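Local atomic coordinates of Aac(6')-ib (Escherichia coli, PDB entry 2BUE), a protein that probably transfers the acetyl group of acetyl-CoA to the 6'-amino group of aminoglycosides such as kanamycin B, conferring resistance to these antibiotics. Residues Glu50-Glu55 / Glu66-Ser71. The protein carries 2 engineered substitutions. Numbering follows the deposited sequence.
With RIO (ribostamycin), chain C.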
# COMPACT_ATOMS: atom_id res chain seq x y z
N GLU A 50 11.37 -4.49 -9.49
CA GLU A 50 12.42 -3.70 -8.86
C GLU A 50 12.17 -3.42 -7.36
O GLU A 50 13.12 -3.45 -6.54
CB GLU A 50 12.58 -2.38 -9.64
CG GLU A 50 13.63 -1.44 -9.07
CD GLU A 50 13.92 -0.24 -9.96
OE1 GLU A 50 13.09 0.11 -10.84
OE2 GLU A 50 15.01 0.35 -9.78
N TRP A 51 10.91 -3.18 -7.00
CA TRP A 51 10.55 -2.68 -5.66
C TRP A 51 9.56 -3.58 -4.91
O TRP A 51 9.15 -3.28 -3.79
CB TRP A 51 9.95 -1.28 -5.79
CG TRP A 51 10.89 -0.26 -6.38
CD1 TRP A 51 10.74 0.42 -7.56
CD2 TRP A 51 12.14 0.18 -5.82
NE1 TRP A 51 11.81 1.26 -7.77
CE2 TRP A 51 12.68 1.13 -6.72
CE3 TRP A 51 12.84 -0.13 -4.65
CZ2 TRP A 51 13.91 1.78 -6.48
CZ3 TRP A 51 14.06 0.50 -4.41
CH2 TRP A 51 14.58 1.44 -5.33
N TRP A 52 9.15 -4.67 -5.55
CA TRP A 52 8.08 -5.49 -5.02
C TRP A 52 8.40 -6.93 -5.23
O TRP A 52 8.60 -7.37 -6.37
CB TRP A 52 6.77 -5.19 -5.72
CG TRP A 52 5.56 -5.71 -4.99
CD1 TRP A 52 5.19 -7.02 -4.79
CD2 TRP A 52 4.57 -4.91 -4.35
NE1 TRP A 52 4.02 -7.08 -4.06
CE2 TRP A 52 3.61 -5.80 -3.79
CE3 TRP A 52 4.38 -3.53 -4.20
CZ2 TRP A 52 2.50 -5.35 -3.09
CZ3 TRP A 52 3.25 -3.08 -3.50
CH2 TRP A 52 2.33 -3.99 -2.96
N GLY A 53 8.42 -7.68 -4.14
CA GLY A 53 8.62 -9.10 -4.21
C GLY A 53 9.65 -9.52 -3.19
O GLY A 53 9.39 -10.40 -2.35
N GLY A 54 10.83 -8.89 -3.25
CA GLY A 54 11.96 -9.28 -2.38
C GLY A 54 12.37 -10.70 -2.72
O GLY A 54 12.67 -10.99 -3.89
N GLU A 55 12.36 -11.59 -1.72
CA GLU A 55 12.56 -13.04 -1.94
C GLU A 55 11.54 -13.60 -2.92
O GLU A 55 11.83 -14.54 -3.69
CB GLU A 55 12.43 -13.82 -0.63
CG GLU A 55 13.64 -13.79 0.29
CD GLU A 55 13.59 -14.85 1.39
OE1 GLU A 55 13.10 -15.98 1.14
OE2 GLU A 55 14.05 -14.55 2.51
N GLU A 66 -2.07 -18.37 -4.84
CA GLU A 66 -1.98 -18.89 -3.47
C GLU A 66 -1.80 -17.81 -2.42
O GLU A 66 -2.25 -17.98 -1.27
CB GLU A 66 -0.83 -19.89 -3.36
CG GLU A 66 -1.08 -21.14 -4.19
CD GLU A 66 0.12 -22.07 -4.29
OE1 GLU A 66 1.21 -21.77 -3.73
OE2 GLU A 66 -0.05 -23.14 -4.92
N GLN A 67 -1.14 -16.72 -2.80
CA GLN A 67 -0.71 -15.70 -1.84
C GLN A 67 -1.62 -14.47 -1.81
O GLN A 67 -1.73 -13.81 -0.76
CB GLN A 67 0.72 -15.27 -2.12
CG GLN A 67 1.70 -16.40 -1.80
CD GLN A 67 3.10 -16.16 -2.30
OE1 GLN A 67 3.60 -15.03 -2.29
NE2 GLN A 67 3.76 -17.24 -2.72
N TYR A 68 -2.24 -14.17 -2.94
CA TYR A 68 -3.02 -12.93 -3.07
C TYR A 68 -4.54 -13.14 -3.15
O TYR A 68 -5.30 -12.17 -3.26
CB TYR A 68 -2.55 -12.05 -4.24
CG TYR A 68 -1.19 -11.42 -4.03
CD1 TYR A 68 -1.09 -10.12 -3.53
CD2 TYR A 68 -0.02 -12.12 -4.33
CE1 TYR A 68 0.14 -9.52 -3.35
CE2 TYR A 68 1.24 -11.54 -4.13
CZ TYR A 68 1.30 -10.23 -3.64
OH TYR A 68 2.53 -9.64 -3.45
N LEU A 69 -4.99 -14.40 -3.10
CA LEU A 69 -6.43 -14.66 -3.05
C LEU A 69 -6.96 -13.87 -1.86
O LEU A 69 -6.37 -13.97 -0.78
CB LEU A 69 -6.70 -16.15 -2.85
CG LEU A 69 -8.17 -16.58 -2.90
CD1 LEU A 69 -8.79 -16.35 -4.28
CD2 LEU A 69 -8.26 -18.06 -2.45
N PRO A 70 -8.01 -13.04 -2.07
CA PRO A 70 -8.47 -12.18 -0.96
C PRO A 70 -8.71 -12.93 0.36
O PRO A 70 -8.34 -12.45 1.42
CB PRO A 70 -9.72 -11.49 -1.54
CG PRO A 70 -9.40 -11.35 -3.01
CD PRO A 70 -8.73 -12.73 -3.31
N SER A 71 -9.27 -14.14 0.31
CA SER A 71 -9.48 -14.92 1.54
C SER A 71 -8.19 -15.35 2.25
O SER A 71 -8.15 -15.49 3.47
CB SER A 71 -10.35 -16.15 1.24
OG SER A 71 -9.69 -16.98 0.30
O1 RIO C . 2.29 -8.33 -0.65
C1 RIO C . 1.32 -9.21 -0.06
C2 RIO C . 2.05 -10.18 0.87
O2 RIO C . 3.24 -9.59 1.44
C3 RIO C . 2.92 -8.98 2.70
O3 RIO C . 2.91 -7.55 2.58
C4 RIO C . 3.80 -6.86 3.56
C5 RIO C . 3.08 -6.61 4.91
O4 RIO C . 2.71 -7.83 5.52
C6 RIO C . 3.89 -5.76 5.91
N1 RIO C . 3.04 -5.43 7.08
C7 RIO C . 4.36 -4.44 5.23
C8 RIO C . 5.17 -4.75 3.95
N2 RIO C . 5.66 -3.47 3.38
C9 RIO C . 4.29 -5.53 2.92
O5 RIO C . 5.20 -5.88 1.83
C10 RIO C . 4.62 -5.75 0.53
O6 RIO C . 4.74 -4.43 0.06
C11 RIO C . 6.10 -3.98 -0.26
C12 RIO C . 5.95 -2.58 -0.91
N3 RIO C . 5.69 -1.56 0.12
C13 RIO C . 6.81 -4.97 -1.23
O7 RIO C . 8.19 -4.55 -1.36
C14 RIO C . 6.73 -6.41 -0.68
O8 RIO C . 7.41 -7.38 -1.53
C15 RIO C . 5.28 -6.81 -0.40
N4 RIO C . 5.17 -8.15 0.19
C16 RIO C . 1.55 -9.58 3.12
O9 RIO C . 1.78 -10.29 4.34
C17 RIO C . 1.25 -10.66 2.07
O10 RIO C . 1.85 -11.91 2.53
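Trp52 meets Tyr68 through the edge of its indole, where NE1 donates to the phenolic OH at 3.0 Å. The bond is nearly straight (172°), and the oxygen lies almost in the indole plane. With CG of Trp52 anti to the backbone N (chi1 -164°), the pyrrole edge faces the phenol and one indole face is turned to ribostamycin. The aminosugar ring whose exocyclic C12 bears N3, the 6'-amine, lies over that face: ribostamycin C13 stands 3.8 Å above the Trp52 plane and Trp52 CE3 approaches ribostamycin C12 at 3.8 Å, so the indole gives a broad apolar floor to the sugar carbons. A tyrosine suits the other side because Tyr68 OH can accept from the indole and still receive a second bond, here from ribose O1 of ribostamycin at 3.1 Å, while Tyr68 CE1 touches ribose C1. Backbone groups hold the aminosugar: Trp51 O accepts from ribostamycin O7, and Gly53 N donates to ribostamycin O8 at 2.8 Å, in a conformation where a side chain would hit the preceding carbonyl. Leu43 of helix 36-43 touches both aromatic side chains. The loop and Tyr68 form part of the wall of the aminoglycoside pocket in this GNAT-fold acetyltransferase.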